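Local structure of galactose-1-phosphate uridylyltransferase (Pyrobaculum aerophilum str. IM2, 6K9Z) at the uridine-5'-diphosphate site. The protein catalyses transfer of a uridylyl group to galactose 1-phosphate, most likely from UDP-glucose, and binds zinc. Numbering follows the deposited sequence. Chains: chain A/B, Galactose-1-phosphate uridylyltransferase.

The uridine-5'-diphosphate site. Residues chain A 31-32, 50-52, 54, 79, 136, 140, 142, 144; chain B 293. With UDP (uridine-5'-diphosphate), chain C.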
ATOM      1  N   PRO A  31      19.603  17.915 -10.300  1.00 27.64           N
ATOM      2  CA  PRO A  31      20.498  17.832  -9.123  1.00 28.21           C
ATOM      3  C   PRO A  31      21.520  16.670  -9.176  1.00 28.08           C
ATOM      4  O   PRO A  31      22.512  16.653  -8.357  1.00 28.26           O
ATOM      5  CB  PRO A  31      19.510  17.644  -7.946  1.00 27.59           C
ATOM      6  CG  PRO A  31      18.353  16.892  -8.564  1.00 27.03           C
ATOM      7  CD  PRO A  31      18.233  17.489  -9.977  1.00 27.64           C
ATOM      8  N   PHE A  32      21.284  15.722 -10.095  1.00 27.72           N
ATOM      9  CA  PHE A  32      21.996  14.409 -10.156  1.00 27.51           C
ATOM     10  C   PHE A  32      22.949  14.346 -11.350  1.00 28.01           C
ATOM     11  O   PHE A  32      23.802  13.486 -11.328  1.00 28.80           O
ATOM     12  CB  PHE A  32      21.004  13.246 -10.215  1.00 27.49           C
ATOM     13  CG  PHE A  32      20.064  13.178  -9.043  1.00 27.72           C
ATOM     14  CD1 PHE A  32      20.457  13.636  -7.790  1.00 27.97           C
ATOM     15  CD2 PHE A  32      18.794  12.637  -9.197  1.00 28.00           C
ATOM     16  CE1 PHE A  32      19.578  13.558  -6.717  1.00 28.16           C
ATOM     17  CE2 PHE A  32      17.913  12.566  -8.121  1.00 27.69           C
ATOM     18  CZ  PHE A  32      18.320  13.020  -6.883  1.00 27.72           C
ATOM     19  N   ASN A  50      20.423  12.391   0.742  1.00 24.14           N
ATOM     20  CA  ASN A  50      19.151  12.939   0.206  1.00 25.08           C
ATOM     21  C   ASN A  50      19.015  14.377   0.722  1.00 26.59           C
ATOM     22  O   ASN A  50      19.292  14.596   1.903  1.00 26.94           O
ATOM     23  CB  ASN A  50      17.951  12.084   0.608  1.00 23.49           C
ATOM     24  CG  ASN A  50      16.704  12.413  -0.182  1.00 24.20           C
ATOM     25  OD1 ASN A  50      16.212  13.535  -0.132  1.00 25.12           O
ATOM     26  ND2 ASN A  50      16.192  11.441  -0.916  1.00 23.05           N
ATOM     27  N   ARG A  51      18.578  15.301  -0.136  1.00 29.48           N
ATOM     28  CA  ARG A  51      18.408  16.734   0.227  1.00 33.96           C
ATOM     29  C   ARG A  51      17.353  16.858   1.334  1.00 32.76           C
ATOM     30  O   ARG A  51      17.488  17.750   2.189  1.00 33.89           O
ATOM     31  CB  ARG A  51      18.068  17.549  -1.025  1.00 38.81           C
ATOM     32  CG  ARG A  51      17.162  18.745  -0.774  1.00 46.10           C
ATOM     33  CD  ARG A  51      17.228  19.749  -1.909  1.00 52.36           C
ATOM     34  NE  ARG A  51      18.544  20.364  -2.002  1.00 57.97           N
ATOM     35  CZ  ARG A  51      18.860  21.547  -1.491  1.00 60.19           C
ATOM     36  NH1 ARG A  51      20.089  22.016  -1.619  1.00 60.93           N
ATOM     37  NH2 ARG A  51      17.947  22.251  -0.849  1.00 64.92           N
ATOM     38  N   TYR A  52      16.311  16.027   1.276  1.00 31.01           N
ATOM     39  CA  TYR A  52      15.234  16.034   2.301  1.00 31.61           C
ATOM     40  C   TYR A  52      15.222  14.646   2.941  1.00 27.81           C
ATOM     41  O   TYR A  52      14.437  13.790   2.512  1.00 26.79           O
ATOM     42  CB  TYR A  52      13.897  16.373   1.643  1.00 34.92           C
ATOM     43  CG  TYR A  52      13.960  17.588   0.755  1.00 40.96           C
ATOM     44  CD1 TYR A  52      13.975  18.862   1.295  1.00 44.52           C
ATOM     45  CD2 TYR A  52      14.040  17.466  -0.622  1.00 43.41           C
ATOM     46  CE1 TYR A  52      14.048  19.986   0.491  1.00 47.68           C
ATOM     47  CE2 TYR A  52      14.112  18.579  -1.441  1.00 47.77           C
ATOM     48  CZ  TYR A  52      14.118  19.843  -0.882  1.00 49.61           C
ATOM     49  OH  TYR A  52      14.193  20.948  -1.677  1.00 55.21           O
ATOM     50  N   VAL A  54      14.495  11.633   5.392  1.00 22.94           N
ATOM     51  CA  VAL A  54      13.451  11.081   6.307  1.00 23.83           C
ATOM     52  C   VAL A  54      14.122  10.686   7.626  1.00 23.81           C
ATOM     53  O   VAL A  54      13.447  10.700   8.668  1.00 24.51           O
ATOM     54  CB  VAL A  54      12.664   9.925   5.664  1.00 23.91           C
ATOM     55  CG1 VAL A  54      11.731  10.435   4.580  1.00 25.34           C
ATOM     56  CG2 VAL A  54      13.582   8.842   5.124  1.00 23.61           C
ATOM     57  N   VAL A  79      20.631   8.780  -2.012  1.00 18.80           N
ATOM     58  CA  VAL A  79      20.268   8.695  -3.443  1.00 18.99           C
ATOM     59  C   VAL A  79      21.406   7.979  -4.133  1.00 19.18           C
ATOM     60  O   VAL A  79      22.581   8.364  -3.976  1.00 19.55           O
ATOM     61  CB  VAL A  79      19.990  10.072  -4.061  1.00 19.97           C
ATOM     62  CG1 VAL A  79      19.703   9.931  -5.540  1.00 20.64           C
ATOM     63  CG2 VAL A  79      18.850  10.761  -3.350  1.00 20.55           C
ATOM     64  N   LEU A 136      11.699  13.634 -11.216  1.00 32.73           N
ATOM     65  CA  LEU A 136      13.106  13.772 -11.694  1.00 33.79           C
ATOM     66  C   LEU A 136      13.376  12.670 -12.741  1.00 32.90           C
ATOM     67  O   LEU A 136      13.115  11.507 -12.454  1.00 31.66           O
ATOM     68  CB  LEU A 136      14.073  13.666 -10.509  1.00 35.09           C
ATOM     69  CG  LEU A 136      14.035  14.793  -9.480  1.00 37.67           C
ATOM     70  CD1 LEU A 136      14.795  14.374  -8.241  1.00 39.37           C
ATOM     71  CD2 LEU A 136      14.607  16.098 -10.020  1.00 40.40           C
ATOM     72  N   PHE A 140      17.869   7.011 -11.058  1.00 20.18           N
ATOM     73  CA  PHE A 140      18.321   6.934  -9.646  1.00 19.71           C
ATOM     74  C   PHE A 140      17.449   5.928  -8.897  1.00 19.18           C
ATOM     75  O   PHE A 140      16.279   5.658  -9.261  1.00 18.93           O
ATOM     76  CB  PHE A 140      18.320   8.292  -8.942  1.00 20.46           C
ATOM     77  CG  PHE A 140      16.951   8.783  -8.564  1.00 21.21           C
ATOM     78  CD1 PHE A 140      16.169   9.435  -9.495  1.00 22.80           C
ATOM     79  CD2 PHE A 140      16.431   8.568  -7.305  1.00 20.61           C
ATOM     80  CE1 PHE A 140      14.895   9.871  -9.173  1.00 23.48           C
ATOM     81  CE2 PHE A 140      15.148   8.994  -6.980  1.00 21.17           C
ATOM     82  CZ  PHE A 140      14.383   9.633  -7.917  1.00 22.74           C
ATOM     83  N   GLN A 142      17.131   4.645  -4.335  1.00 15.91           N
ATOM     84  CA  GLN A 142      17.169   5.220  -2.987  1.00 16.44           C
ATOM     85  C   GLN A 142      17.614   4.133  -2.015  1.00 15.84           C
ATOM     86  O   GLN A 142      17.289   2.964  -2.203  1.00 15.52           O
ATOM     87  CB  GLN A 142      15.811   5.832  -2.600  1.00 17.01           C
ATOM     88  CG  GLN A 142      15.426   7.082  -3.415  1.00 18.22           C
ATOM     89  CD  GLN A 142      14.234   7.782  -2.821  1.00 20.06           C
ATOM     90  OE1 GLN A 142      14.262   8.340  -1.701  1.00 22.47           O
ATOM     91  NE2 GLN A 142      13.168   7.763  -3.583  1.00 19.25           N
ATOM     92  N   TYR A 144      17.329   3.779   2.336  1.00 15.82           N
ATOM     93  CA  TYR A 144      17.077   4.238   3.712  1.00 16.04           C
ATOM     94  C   TYR A 144      17.834   3.278   4.610  1.00 16.06           C
ATOM     95  O   TYR A 144      17.596   2.051   4.528  1.00 15.61           O
ATOM     96  CB  TYR A 144      15.606   4.217   4.087  1.00 16.30           C
ATOM     97  CG  TYR A 144      14.650   5.131   3.359  1.00 16.48           C
ATOM     98  CD1 TYR A 144      15.051   6.264   2.652  1.00 16.60           C
ATOM     99  CD2 TYR A 144      13.281   4.849   3.411  1.00 16.48           C
ATOM    100  CE1 TYR A 144      14.131   7.085   2.025  1.00 17.33           C
ATOM    101  CE2 TYR A 144      12.356   5.677   2.798  1.00 16.89           C
ATOM    102  CZ  TYR A 144      12.779   6.797   2.106  1.00 17.22           C
ATOM    103  OH  TYR A 144      11.906   7.614   1.468  1.00 17.70           O
TER
ATOM    104  N   THR B 293       5.815   8.186   4.926  1.00 21.33           N
ATOM    105  CA  THR B 293       6.508   9.467   5.145  1.00 24.01           C
ATOM    106  C   THR B 293       5.475  10.607   5.114  1.00 24.38           C
ATOM    107  O   THR B 293       4.584  10.569   4.268  1.00 22.41           O
ATOM    108  CB  THR B 293       7.620   9.660   4.106  1.00 26.13           C
ATOM    109  OG1 THR B 293       7.093   9.793   2.787  1.00 26.42           O
ATOM    110  CG2 THR B 293       8.542   8.458   4.070  1.00 25.82           C
TER
HETATM  111  N1  UDP C 405      16.165  14.558  -4.169  1.00 50.53           N
HETATM  112  C2  UDP C 405      17.390  15.033  -3.680  1.00 52.26           C
HETATM  113  N3  UDP C 405      17.860  16.222  -4.044  1.00 57.61           N
HETATM  114  C4  UDP C 405      17.145  16.983  -4.845  1.00 56.78           C
HETATM  115  C5  UDP C 405      15.931  16.581  -5.329  1.00 54.31           C
HETATM  116  C6  UDP C 405      15.462  15.347  -4.952  1.00 53.88           C
HETATM  117  O2  UDP C 405      18.098  14.398  -2.954  1.00 48.25           O
HETATM  118  O4  UDP C 405      17.577  18.069  -5.184  1.00 61.04           O
HETATM  119  C1' UDP C 405      15.565  13.300  -3.772  1.00 47.06           C
HETATM  120  C2' UDP C 405      14.297  13.786  -3.071  1.00 46.67           C
HETATM  121  O2' UDP C 405      14.428  14.506  -1.864  1.00 41.24           O
HETATM  122  C3' UDP C 405      13.513  12.525  -2.881  1.00 40.06           C
HETATM  123  C4' UDP C 405      13.799  11.808  -4.129  1.00 46.27           C
HETATM  124  O4' UDP C 405      14.904  12.491  -4.735  1.00 46.95           O
HETATM  125  O3' UDP C 405      13.857  11.781  -1.762  1.00 40.37           O
HETATM  126  C5' UDP C 405      12.410  11.943  -4.728  1.00 54.67           C
HETATM  127  O5' UDP C 405      11.410  11.249  -3.937  1.00 63.43           O
HETATM  128  PA  UDP C 405      10.654  11.574  -2.507  1.00 71.02           P
HETATM  129  O1A UDP C 405      10.378  13.045  -2.288  1.00 68.71           O
HETATM  130  O2A UDP C 405       9.335  10.884  -2.647  1.00 62.26           O
HETATM  131  O3A UDP C 405      11.586  10.892  -1.353  1.00 38.42           O
HETATM  132  PB  UDP C 405      11.702  11.022   0.193  1.00 21.82           P
HETATM  133  O1B UDP C 405      12.080  12.367   0.292  1.00 41.19           O
HETATM  134  O2B UDP C 405      12.703  10.053   0.664  1.00 24.22           O
HETATM  135  O3B UDP C 405      10.412  10.830   0.739  1.00 35.69           O
HETATM  136  O   HOH W   1      14.578  10.991   2.351  1.00 17.89           O
HETATM  137  O   HOH W   2      10.763   8.520  -2.714  1.00 29.64           O
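The nucleotide pocket of this type 1 galactose-1-phosphate uridylyltransferase illustrates how one amide can read both hydroxyls of a ribose, here that of uridine-5'-diphosphate (UDP). A:Asn50 swings CG anti to its backbone N (chi1 -166°), presenting its amide along the diol. A:Asn50 ND2 donates to the 3'-hydroxyl UDP O3' at 2.5 Å, close to the amide plane, while A:Asn50 OD1 accepts from the 2'-hydroxyl UDP O2' at 2.7 Å. Both bonds to OD1 lie in the carbonyl plane on lone pairs; the second, from A:Tyr52 N to A:Asn50 OD1 at 2.9 Å, helps fix the amide's rotation. An alanine here would probably loosen the ribose, since both hydroxyl contacts and the brace to A:Tyr52 N would go. The A:Tyr52 ring meets UDP O2' with its edge, in plane.

The uracil is held by a backbone N-H: A:Arg51 N points almost straight (174° at H) at the carbonyl UDP O2, 3.0 Å away. A:Phe32 turns the CZ edge of its ring onto the face of the UDP uracil, the two planes 69° apart, and A:Leu136 CD1 touches UDP C6 at 3.5 Å.

At the other end, A:Tyr144 OH donates to the beta-phosphate oxygen UDP O2B at 2.7 Å, and water links this oxygen to A:Tyr52 O and A:Val54 N. A second water joins A:Gln142 NE2 to O5' and the bridging O3A. The engineered A:Phe140 replaces the histidine predicted to carry the uridylyl group; its CE2 comes no nearer than 4.2 Å, to UDP O4'.

Strand 140-146 contributes alternate side chains A:Phe140, A:Gln142 and A:Tyr144, loops supply A:Asn50 to A:Tyr52, and B:Thr293, from strand 291-294 of the other copy, borders the diphosphate, probably completing the pocket if this pairing is biological.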